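Local coordinates for protein TqaA (Penicillium aethiopicum, PDB 5DLK) that is a nonribosomal peptide synthetase, seen here as its terminal condensation-like (CT) domain, which probably closes the finished peptide into a macrocycle, at residues Gly263-Thr268 / Gln436-Ser441; Ile62-Phe67 / Leu419-Ile424; Ile387-Asn392 / Trp423-Pro428. One frame throughout, in Å; residues are numbered along the deposited sequence.

Interaction 1: Gly263-Thr268 / Gln436-Ser441; sequences GQTLWT and QVCANS. With EDO (1,2-ethanediol), chain F; EDO (1,2-ethanediol), chain E.
Trp267 and Cys438 face each other in a non-hydrogen-bonded pair of an antiparallel strand pairing, at the outer side of a mixed sheet in the condensation domain. Strand 265-272 is the outermost strand here and strand 433-440 its neighbour. Backbone bonds join Leu266 with Ala439 and Thr268 with Val437, two to each pair; Val437 N to Thr268 O is 2.7 Å. Past the strand ends the pattern changes. Gln264 N gives its proton to the hydroxyl Ser441 OG at 2.8 Å, while Ser441 N donates back to Gln264 O. Ser441 OG lies between its backbone N and carbonyl carbon (chi1 55°), which sets it toward the Gln264 N-H. Both threonine hydroxyls also have partners elsewhere. Thr265 OG1 bonds to Asp417 and also accepts from a water, 2.7 Å away, that in turn takes a proton from Asn440 ND2. Asn440 OD1 is met by Arg442 N. Thr268 OG1 bonds to Gln446 of helix 446-465. Gln436 NE2 is held by Glu434. The Trp267 indole N-H is satisfied by an ethanediol, probably from the crystallisation liquor, NE1 to O1 2.9 Å and nearly straight at 170°. A second ethanediol lies over one ring face. Cys438 takes the opposite face, with CB above the six-membered ring and SG 3.7 Å from the centroid of the five-membered ring, a sulfur-aromatic contact.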
loop_
_atom_site.group_PDB
_atom_site.type_symbol
_atom_site.label_atom_id
_atom_site.label_comp_id
_atom_site.label_asym_id
_atom_site.label_seq_id
_atom_site.Cartn_x
_atom_site.Cartn_y
_atom_site.Cartn_z
ATOM N N GLY A 263 -19.122 -10.176 -10.795
ATOM C CA GLY A 263 -18.089 -9.761 -11.736
ATOM C C GLY A 263 -16.690 -10.101 -11.257
ATOM O O GLY A 263 -16.519 -10.716 -10.199
ATOM N N GLN A 264 -15.674 -9.706 -12.023
ATOM C CA GLN A 264 -14.308 -10.024 -11.625
ATOM C C GLN A 264 -13.375 -8.822 -11.681
ATOM O O GLN A 264 -13.645 -7.829 -12.365
ATOM C CB GLN A 264 -13.746 -11.139 -12.497
ATOM C CG GLN A 264 -13.498 -10.737 -13.933
ATOM C CD GLN A 264 -12.909 -11.885 -14.749
ATOM O OE1 GLN A 264 -12.599 -12.952 -14.208
ATOM N NE2 GLN A 264 -12.760 -11.672 -16.055
ATOM N N THR A 265 -12.286 -8.932 -10.938
ATOM C CA THR A 265 -11.257 -7.905 -10.925
ATOM C C THR A 265 -10.602 -7.898 -12.294
ATOM O O THR A 265 -10.156 -8.950 -12.769
ATOM C CB THR A 265 -10.215 -8.186 -9.846
ATOM O OG1 THR A 265 -10.841 -8.142 -8.558
ATOM C CG2 THR A 265 -9.065 -7.173 -9.907
ATOM N N LEU A 266 -10.588 -6.740 -12.946
ATOM C CA LEU A 266 -9.889 -6.592 -14.218
ATOM C C LEU A 266 -8.729 -5.620 -14.087
ATOM O O LEU A 266 -8.898 -4.517 -13.540
ATOM C CB LEU A 266 -10.820 -6.080 -15.324
ATOM C CG LEU A 266 -12.044 -6.885 -15.728
ATOM C CD1 LEU A 266 -12.711 -6.192 -16.922
ATOM C CD2 LEU A 266 -11.604 -8.275 -16.098
ATOM N N TRP A 267 -7.568 -6.025 -14.600
ATOM C CA TRP A 267 -6.437 -5.120 -14.780
ATOM C C TRP A 267 -6.294 -4.760 -16.253
ATOM O O TRP A 267 -6.314 -5.638 -17.130
ATOM C CB TRP A 267 -5.126 -5.746 -14.302
ATOM C CG TRP A 267 -4.957 -5.834 -12.835
ATOM C CD1 TRP A 267 -5.423 -6.815 -12.010
ATOM C CD2 TRP A 267 -4.242 -4.912 -12.006
ATOM N NE1 TRP A 267 -5.041 -6.556 -10.711
ATOM C CE2 TRP A 267 -4.316 -5.396 -10.680
ATOM C CE3 TRP A 267 -3.549 -3.721 -12.253
ATOM C CZ2 TRP A 267 -3.721 -4.731 -9.605
ATOM C CZ3 TRP A 267 -2.963 -3.056 -11.185
ATOM C CH2 TRP A 267 -3.046 -3.569 -9.873
ATOM N N THR A 268 -6.109 -3.478 -16.529
ATOM C CA THR A 268 -5.977 -3.019 -17.910
ATOM C C THR A 268 -4.758 -2.105 -18.011
ATOM O O THR A 268 -4.564 -1.226 -17.172
ATOM C CB THR A 268 -7.258 -2.304 -18.379
ATOM O OG1 THR A 268 -8.374 -3.201 -18.227
ATOM C CG2 THR A 268 -7.141 -1.857 -19.844
ATOM N N GLN A 436 -2.087 1.794 -15.445
ATOM C CA GLN A 436 -2.803 0.575 -15.115
ATOM C C GLN A 436 -4.146 0.934 -14.506
ATOM O O GLN A 436 -4.210 1.732 -13.574
ATOM C CB GLN A 436 -1.996 -0.266 -14.127
ATOM C CG GLN A 436 -0.519 -0.406 -14.508
ATOM C CD GLN A 436 0.303 -1.072 -13.421
ATOM O OE1 GLN A 436 -0.090 -1.089 -12.256
ATOM N NE2 GLN A 436 1.448 -1.635 -13.801
ATOM N N VAL A 437 -5.217 0.353 -15.021
ATOM C CA VAL A 437 -6.527 0.533 -14.413
ATOM C C VAL A 437 -6.934 -0.776 -13.755
ATOM O O VAL A 437 -6.815 -1.854 -14.371
ATOM C CB VAL A 437 -7.586 0.953 -15.456
ATOM C CG1 VAL A 437 -8.973 0.981 -14.818
ATOM C CG2 VAL A 437 -7.216 2.305 -16.091
ATOM N N CYS A 438 -7.402 -0.689 -12.510
ATOM C CA CYS A 438 -7.864 -1.876 -11.792
ATOM C C CYS A 438 -9.237 -1.613 -11.187
ATOM O O CYS A 438 -9.415 -0.696 -10.366
ATOM C CB CYS A 438 -6.877 -2.271 -10.688
ATOM S SG CYS A 438 -7.342 -3.836 -9.871
ATOM N N ALA A 439 -10.210 -2.414 -11.594
ATOM C CA ALA A 439 -11.568 -2.248 -11.104
ATOM C C ALA A 439 -12.361 -3.508 -11.370
ATOM O O ALA A 439 -12.076 -4.246 -12.312
ATOM C CB ALA A 439 -12.260 -1.042 -11.784
ATOM N N ASN A 440 -13.377 -3.726 -10.559
ATOM C CA ASN A 440 -14.302 -4.824 -10.819
ATOM C C ASN A 440 -15.054 -4.614 -12.137
ATOM O O ASN A 440 -15.431 -3.494 -12.467
ATOM C CB ASN A 440 -15.272 -4.959 -9.659
ATOM C CG ASN A 440 -16.100 -6.216 -9.762
ATOM O OD1 ASN A 440 -17.092 -6.239 -10.464
ATOM N ND2 ASN A 440 -15.676 -7.266 -9.084
ATOM N N SER A 441 -15.295 -5.698 -12.880
ATOM C CA SER A 441 -15.873 -5.604 -14.209
ATOM C C SER A 441 -17.301 -5.072 -14.167
ATOM O O SER A 441 -17.818 -4.595 -15.178
ATOM C CB SER A 441 -15.853 -6.978 -14.899
ATOM O OG SER A 441 -16.515 -7.918 -14.076
HETATM C C1 EDO F . 0.084 -5.683 -12.235
HETATM O O1 EDO F . 0.489 -4.365 -11.831
HETATM C C2 EDO F . -0.415 -6.465 -11.024
HETATM O O2 EDO F . -1.399 -7.422 -11.445
HETATM C C1 EDO E . -6.227 -9.661 -9.086
HETATM O O1 EDO E . -5.555 -8.488 -8.567
HETATM C C2 EDO E . -6.032 -10.909 -8.206
HETATM O O2 EDO E . -6.733 -10.803 -6.947
HETATM O O HOH W 1 -13.036 -6.823 -7.637
HETATM O O HOH W 2 -9.535 -2.683 -15.776
#

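Interaction 2: Ile62-Phe67 / Leu419-Ile424; sequences IKRGTF and LDEVWI
Arg64 and Glu421 meet tip to tip in a two-pronged salt bridge. The arginine presents the side of its guanidinium. NE reaches Glu421 OE2 at 2.8 Å and NH2 reaches Glu421 OE1 at 3.0 Å, one nitrogen to each oxygen. Both bonds are close to straight, 174° at NE. Both oxygens lie in or near the guanidinium plane, but the carboxylate is turned 47° against it, and the two nitrogens come from above the carboxylate plane. Leu419 covers one guanidinium face. Its CD1 sits 3.5 Å from Arg64 CZ, shifted toward the rim, and its CG also touches the group.

Glu421 OE2 is gripped three times. Besides Arg64 NE it accepts from the backbone Leu419 N at 3.1 Å and from Trp423 NE1 at 2.8 Å. OE2 receives the indole N-H on its anti lone pair, while Leu419 N comes from above the carboxylate plane. A bend at chi2 (-75°) sets the glutamate CD, which carries the two oxygens. Three donors, one of them charged, would be expected to keep the carboxylate ionised.

The contact joins the end of helix 56-63 to the turn leading into strand 422-428 of the condensation domain. The helix finishes in a Schellman motif with Gly65 at C-prime: Gly65 N bonds to Ile62 O and Thr66 N to Phe61 O. Arg64 stands at this end, its NH1 bonded to Val60 O of the same helix and its backbone bonded to Asp417. The Trp423 ring meets Phe416 and Phe330 edge-to-face, and this probably helps hold the indole whose N-H goes to Glu421 OE2.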
loop_
_atom_site.group_PDB
_atom_site.type_symbol
_atom_site.label_atom_id
_atom_site.label_comp_id
_atom_site.label_asym_id
_atom_site.label_seq_id
_atom_site.Cartn_x
_atom_site.Cartn_y
_atom_site.Cartn_z
ATOM N N ILE A 62 -7.255 -5.038 3.779
ATOM C CA ILE A 62 -7.798 -6.300 4.302
ATOM C C ILE A 62 -9.125 -6.655 3.639
ATOM O O ILE A 62 -9.340 -7.808 3.218
ATOM C CB ILE A 62 -7.946 -6.241 5.847
ATOM C CG1 ILE A 62 -6.544 -6.209 6.464
ATOM C CG2 ILE A 62 -8.730 -7.440 6.353
ATOM C CD1 ILE A 62 -6.509 -5.867 7.944
ATOM N N LYS A 63 -9.994 -5.654 3.472
ATOM C CA LYS A 63 -11.293 -5.890 2.866
ATOM C C LYS A 63 -11.180 -6.342 1.424
ATOM O O LYS A 63 -12.089 -6.982 0.897
ATOM C CB LYS A 63 -12.156 -4.620 2.901
ATOM C CG LYS A 63 -12.803 -4.290 4.229
ATOM C CD LYS A 63 -13.759 -3.099 3.991
ATOM C CE LYS A 63 -14.401 -2.579 5.260
ATOM N NZ LYS A 63 -15.149 -3.654 5.990
ATOM N N ARG A 64 -10.073 -5.984 0.785
ATOM C CA ARG A 64 -9.845 -6.310 -0.617
ATOM C C ARG A 64 -8.969 -7.564 -0.801
ATOM O O ARG A 64 -8.530 -7.888 -1.923
ATOM C CB ARG A 64 -9.233 -5.100 -1.318
ATOM C CG ARG A 64 -10.299 -3.989 -1.536
ATOM C CD ARG A 64 -9.709 -2.599 -1.716
ATOM N NE ARG A 64 -10.792 -1.607 -1.810
ATOM C CZ ARG A 64 -11.509 -1.153 -0.778
ATOM N NH1 ARG A 64 -11.303 -1.600 0.467
ATOM N NH2 ARG A 64 -12.473 -0.264 -0.995
ATOM N N GLY A 65 -8.726 -8.270 0.301
ATOM C CA GLY A 65 -8.004 -9.538 0.231
ATOM C C GLY A 65 -6.594 -9.358 -0.294
ATOM O O GLY A 65 -6.072 -10.225 -1.009
ATOM N N THR A 66 -5.971 -8.232 0.057
ATOM C CA THR A 66 -4.685 -7.873 -0.522
ATOM C C THR A 66 -3.595 -8.685 0.172
ATOM O O THR A 66 -3.325 -8.505 1.353
ATOM C CB THR A 66 -4.405 -6.371 -0.394
ATOM O OG1 THR A 66 -5.614 -5.661 -0.685
ATOM C CG2 THR A 66 -3.333 -5.930 -1.402
ATOM N N PHE A 67 -2.984 -9.595 -0.579
ATOM C CA PHE A 67 -2.157 -10.638 0.020
ATOM C C PHE A 67 -1.074 -11.008 -0.982
ATOM O O PHE A 67 -1.361 -11.223 -2.163
ATOM C CB PHE A 67 -3.057 -11.817 0.373
ATOM C CG PHE A 67 -2.394 -12.915 1.163
ATOM C CD1 PHE A 67 -1.727 -12.647 2.353
ATOM C CD2 PHE A 67 -2.529 -14.238 0.744
ATOM C CE1 PHE A 67 -1.150 -13.702 3.101
ATOM C CE2 PHE A 67 -1.959 -15.289 1.471
ATOM C CZ PHE A 67 -1.266 -15.014 2.647
ATOM N N LEU A 419 -13.325 -3.042 -4.453
ATOM C CA LEU A 419 -14.750 -3.082 -4.182
ATOM C C LEU A 419 -15.490 -2.243 -5.244
ATOM O O LEU A 419 -15.555 -2.649 -6.405
ATOM C CB LEU A 419 -15.022 -2.605 -2.758
ATOM C CG LEU A 419 -14.207 -3.404 -1.722
ATOM C CD1 LEU A 419 -14.506 -2.964 -0.282
ATOM C CD2 LEU A 419 -14.445 -4.908 -1.910
ATOM N N ASP A 420 -16.027 -1.081 -4.883
ATOM C CA ASP A 420 -16.763 -0.293 -5.887
ATOM C C ASP A 420 -15.888 0.770 -6.559
ATOM O O ASP A 420 -16.302 1.371 -7.542
ATOM C CB ASP A 420 -17.983 0.385 -5.256
ATOM C CG ASP A 420 -19.060 -0.610 -4.856
ATOM O OD1 ASP A 420 -19.214 -1.640 -5.552
ATOM O OD2 ASP A 420 -19.744 -0.355 -3.840
ATOM N N GLU A 421 -14.687 0.992 -6.031
ATOM C CA GLU A 421 -13.801 2.041 -6.544
ATOM C C GLU A 421 -12.989 1.642 -7.785
ATOM O O GLU A 421 -12.790 0.452 -8.080
ATOM C CB GLU A 421 -12.835 2.485 -5.446
ATOM C CG GLU A 421 -11.663 1.515 -5.199
ATOM C CD GLU A 421 -12.067 0.254 -4.434
ATOM O OE1 GLU A 421 -13.156 0.251 -3.831
ATOM O OE2 GLU A 421 -11.276 -0.717 -4.433
ATOM N N VAL A 422 -12.518 2.655 -8.507
ATOM C CA VAL A 422 -11.622 2.456 -9.640
ATOM C C VAL A 422 -10.244 2.930 -9.193
ATOM O O VAL A 422 -10.122 4.008 -8.607
ATOM C CB VAL A 422 -12.081 3.236 -10.894
ATOM C CG1 VAL A 422 -11.010 3.179 -11.997
ATOM C CG2 VAL A 422 -13.407 2.680 -11.383
ATOM N N TRP A 423 -9.229 2.095 -9.412
ATOM C CA TRP A 423 -7.840 2.477 -9.191
ATOM C C TRP A 423 -7.129 2.792 -10.489
ATOM O O TRP A 423 -7.285 2.063 -11.477
ATOM C CB TRP A 423 -7.071 1.338 -8.484
ATOM C CG TRP A 423 -7.600 0.971 -7.161
ATOM C CD1 TRP A 423 -8.663 0.151 -6.897
ATOM C CD2 TRP A 423 -7.096 1.400 -5.887
ATOM N NE1 TRP A 423 -8.841 0.041 -5.528
ATOM C CE2 TRP A 423 -7.903 0.811 -4.896
ATOM C CE3 TRP A 423 -6.056 2.247 -5.495
ATOM C CZ2 TRP A 423 -7.687 1.022 -3.525
ATOM C CZ3 TRP A 423 -5.833 2.444 -4.135
ATOM C CH2 TRP A 423 -6.649 1.846 -3.169
ATOM N N ILE A 424 -6.339 3.868 -10.490
ATOM C CA ILE A 424 -5.410 4.121 -11.579
ATOM C C ILE A 424 -4.013 4.118 -10.999
ATOM O O ILE A 424 -3.677 4.985 -10.212
ATOM C CB ILE A 424 -5.658 5.465 -12.279
ATOM C CG1 ILE A 424 -7.041 5.478 -12.944
ATOM C CG2 ILE A 424 -4.548 5.717 -13.329
ATOM C CD1 ILE A 424 -7.436 6.821 -13.554
#

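Interaction 3: Ile387-Asn392 / Trp423-Pro428; sequences IVQHQN and WIFTEP
Ile387 packs beside the Trp423 ring at the start of a parallel strand pairing in the mixed sheet of the condensation domain, with both side chains pointing the same way. Its CD1 rests over the face of the six-membered ring, 3.9 Å from the centroid, a CH-pi contact. CG2 meets Trp423 CZ3 at 3.6 Å.

Gln391 is covered about as much as Ile387 and Trp423. It stands just past strand 386-390, at the centre of an inverse gamma turn. The next residue, Asn392, belongs to the phosphopantetheine site, whose ligand is absent here. The backbone N of Gln391 still bonds to Thr426 O at 2.9 Å, continuing the strand bonding. The side chain bends at chi2 (-77°). Its CG lies against Glu427 CG, and NE2 approaches Phe425 CD1. A water takes a proton from NE2 and gives one to Glu427 OE2; the other carboxylate oxygen is bonded to His429. Gln391 OE1 receives Gln389 NE2 at 3.0 Å, while Gln389 OE1 bonds to Thr309. Gln389 therefore has its amide fixed at both ends, and its CD lies at the edge of the Phe425 ring.

On the face opposite Gln389 and Phe425, His390 ND1 and Thr426 OG1 share a hydrogen bond of 2.8 Å. Past it, the imidazole meets the Pro428 ring tip to tip.

Strand 386-390 is flanked in the sheet by strands 303-310 and 422-428, and strand 433-440 follows beyond the latter. Helix 283-299 covers the face that carries Val388, His390 and Thr426, with Val287 touching Val388 and Thr426.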
loop_
_atom_site.group_PDB
_atom_site.type_symbol
_atom_site.label_atom_id
_atom_site.label_comp_id
_atom_site.label_asym_id
_atom_site.label_seq_id
_atom_site.Cartn_x
_atom_site.Cartn_y
_atom_site.Cartn_z
ATOM N N ILE A 387 -9.251 6.418 -7.250
ATOM C CA ILE A 387 -8.012 6.651 -6.533
ATOM C C ILE A 387 -6.836 6.548 -7.492
ATOM O O ILE A 387 -6.652 5.529 -8.154
ATOM C CB ILE A 387 -7.808 5.652 -5.380
ATOM C CG1 ILE A 387 -9.036 5.654 -4.463
ATOM C CG2 ILE A 387 -6.492 5.968 -4.619
ATOM C CD1 ILE A 387 -8.936 4.709 -3.270
ATOM N N VAL A 388 -6.043 7.611 -7.547
ATOM C CA VAL A 388 -4.866 7.656 -8.401
ATOM C C VAL A 388 -3.615 7.445 -7.560
ATOM O O VAL A 388 -3.373 8.158 -6.572
ATOM C CB VAL A 388 -4.771 8.976 -9.137
ATOM C CG1 VAL A 388 -3.476 9.053 -9.941
ATOM C CG2 VAL A 388 -6.012 9.143 -10.030
ATOM N N GLN A 389 -2.826 6.447 -7.946
ATOM C CA GLN A 389 -1.622 6.090 -7.194
ATOM C C GLN A 389 -0.419 6.047 -8.133
ATOM O O GLN A 389 -0.282 5.104 -8.926
ATOM C CB GLN A 389 -1.787 4.737 -6.508
ATOM C CG GLN A 389 -0.582 4.345 -5.631
ATOM C CD GLN A 389 -0.905 3.203 -4.683
ATOM O OE1 GLN A 389 -1.988 3.162 -4.074
ATOM N NE2 GLN A 389 0.038 2.278 -4.531
ATOM N N HIS A 390 0.450 7.048 -8.037
ATOM C CA HIS A 390 1.686 7.030 -8.814
ATOM C C HIS A 390 2.761 6.283 -8.029
ATOM O O HIS A 390 3.018 6.589 -6.859
ATOM C CB HIS A 390 2.188 8.432 -9.139
ATOM C CG HIS A 390 3.476 8.405 -9.890
ATOM N ND1 HIS A 390 3.588 7.803 -11.126
ATOM C CD2 HIS A 390 4.722 8.798 -9.545
ATOM C CE1 HIS A 390 4.842 7.881 -11.534
ATOM N NE2 HIS A 390 5.549 8.493 -10.599
ATOM N N GLN A 391 3.381 5.300 -8.667
ATOM C CA GLN A 391 4.320 4.420 -7.978
ATOM C C GLN A 391 5.744 4.950 -8.046
ATOM O O GLN A 391 6.562 4.415 -8.785
ATOM C CB GLN A 391 4.258 3.013 -8.592
ATOM C CG GLN A 391 2.857 2.420 -8.642
ATOM C CD GLN A 391 2.366 1.890 -7.306
ATOM O OE1 GLN A 391 2.473 2.546 -6.270
ATOM N NE2 GLN A 391 1.802 0.689 -7.334
ATOM N N ASN A 392 6.032 6.018 -7.302
ATOM C CA ASN A 392 7.378 6.587 -7.245
ATOM C C ASN A 392 8.190 5.872 -6.158
ATOM O O ASN A 392 8.724 6.480 -5.221
ATOM C CB ASN A 392 7.329 8.110 -7.006
ATOM C CG ASN A 392 6.626 8.489 -5.708
ATOM O OD1 ASN A 392 5.681 7.827 -5.274
ATOM N ND2 ASN A 392 7.093 9.571 -5.080
ATOM N N TRP A 423 -9.229 2.095 -9.412
ATOM C CA TRP A 423 -7.840 2.477 -9.191
ATOM C C TRP A 423 -7.129 2.792 -10.489
ATOM O O TRP A 423 -7.285 2.063 -11.477
ATOM C CB TRP A 423 -7.071 1.338 -8.484
ATOM C CG TRP A 423 -7.600 0.971 -7.161
ATOM C CD1 TRP A 423 -8.663 0.151 -6.897
ATOM C CD2 TRP A 423 -7.096 1.400 -5.887
ATOM N NE1 TRP A 423 -8.841 0.041 -5.528
ATOM C CE2 TRP A 423 -7.903 0.811 -4.896
ATOM C CE3 TRP A 423 -6.056 2.247 -5.495
ATOM C CZ2 TRP A 423 -7.687 1.022 -3.525
ATOM C CZ3 TRP A 423 -5.833 2.444 -4.135
ATOM C CH2 TRP A 423 -6.649 1.846 -3.169
ATOM N N ILE A 424 -6.339 3.868 -10.490
ATOM C CA ILE A 424 -5.410 4.121 -11.579
ATOM C C ILE A 424 -4.013 4.118 -10.999
ATOM O O ILE A 424 -3.677 4.985 -10.212
ATOM C CB ILE A 424 -5.658 5.465 -12.279
ATOM C CG1 ILE A 424 -7.041 5.478 -12.944
ATOM C CG2 ILE A 424 -4.548 5.717 -13.329
ATOM C CD1 ILE A 424 -7.436 6.821 -13.554
ATOM N N PHE A 425 -3.211 3.121 -11.356
ATOM C CA PHE A 425 -1.817 3.084 -10.938
ATOM C C PHE A 425 -0.931 3.499 -12.107
ATOM O O PHE A 425 -1.225 3.154 -13.253
ATOM C CB PHE A 425 -1.392 1.688 -10.482
ATOM C CG PHE A 425 -2.203 1.119 -9.350
ATOM C CD1 PHE A 425 -1.893 1.422 -8.035
ATOM C CD2 PHE A 425 -3.261 0.252 -9.607
ATOM C CE1 PHE A 425 -2.642 0.865 -6.978
ATOM C CE2 PHE A 425 -3.994 -0.306 -8.564
ATOM C CZ PHE A 425 -3.685 0.008 -7.256
ATOM N N THR A 426 0.164 4.193 -11.831
ATOM C CA THR A 426 1.132 4.509 -12.897
ATOM C C THR A 426 2.520 4.070 -12.443
ATOM O O THR A 426 2.948 4.398 -11.351
ATOM C CB THR A 426 1.146 6.010 -13.265
ATOM O OG1 THR A 426 1.145 6.808 -12.069
ATOM C CG2 THR A 426 -0.061 6.367 -14.101
ATOM N N GLU A 427 3.204 3.285 -13.277
ATOM C CA GLU A 427 4.529 2.770 -12.950
ATOM C C GLU A 427 5.548 3.343 -13.920
ATOM O O GLU A 427 5.435 3.119 -15.132
ATOM C CB GLU A 427 4.566 1.242 -13.025
ATOM C CG GLU A 427 3.933 0.549 -11.846
ATOM C CD GLU A 427 4.160 -0.952 -11.866
ATOM O OE1 GLU A 427 4.640 -1.476 -12.890
ATOM O OE2 GLU A 427 3.853 -1.595 -10.847
ATOM N N PRO A 428 6.525 4.096 -13.398
ATOM C CA PRO A 428 7.522 4.789 -14.217
ATOM C C PRO A 428 8.732 3.914 -14.515
ATOM O O PRO A 428 9.759 4.073 -13.868
ATOM C CB PRO A 428 7.909 5.986 -13.347
ATOM C CG PRO A 428 7.762 5.477 -11.956
ATOM C CD PRO A 428 6.634 4.463 -11.976
HETATM O O HOH W 3 1.291 -0.918 -9.915
#

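In the fold
Interactions 1 and 3 lie in one mixed sheet, and interaction 2 ties it to helix 56-63. Strand 422-428 serves interactions 2 and 3 and lies next to strand 433-440 of interaction 1. Cys438 N bonds to Trp423 O at 2.9 Å and Gln436 N to Phe425 O at 2.7 Å. Trp267 CH2 touches Phe425 CE2 at 3.6 Å. The centres of interactions 1 and 2 are about 10 Å apart; that of interaction 3 is about 14 Å from each. Interaction 3 alone reaches the phosphopantetheine site, known from another structure and without its ligand here. It holds Asn392, and the side chain of Gln391 is about 6 Å from Gly183, another residue of that site.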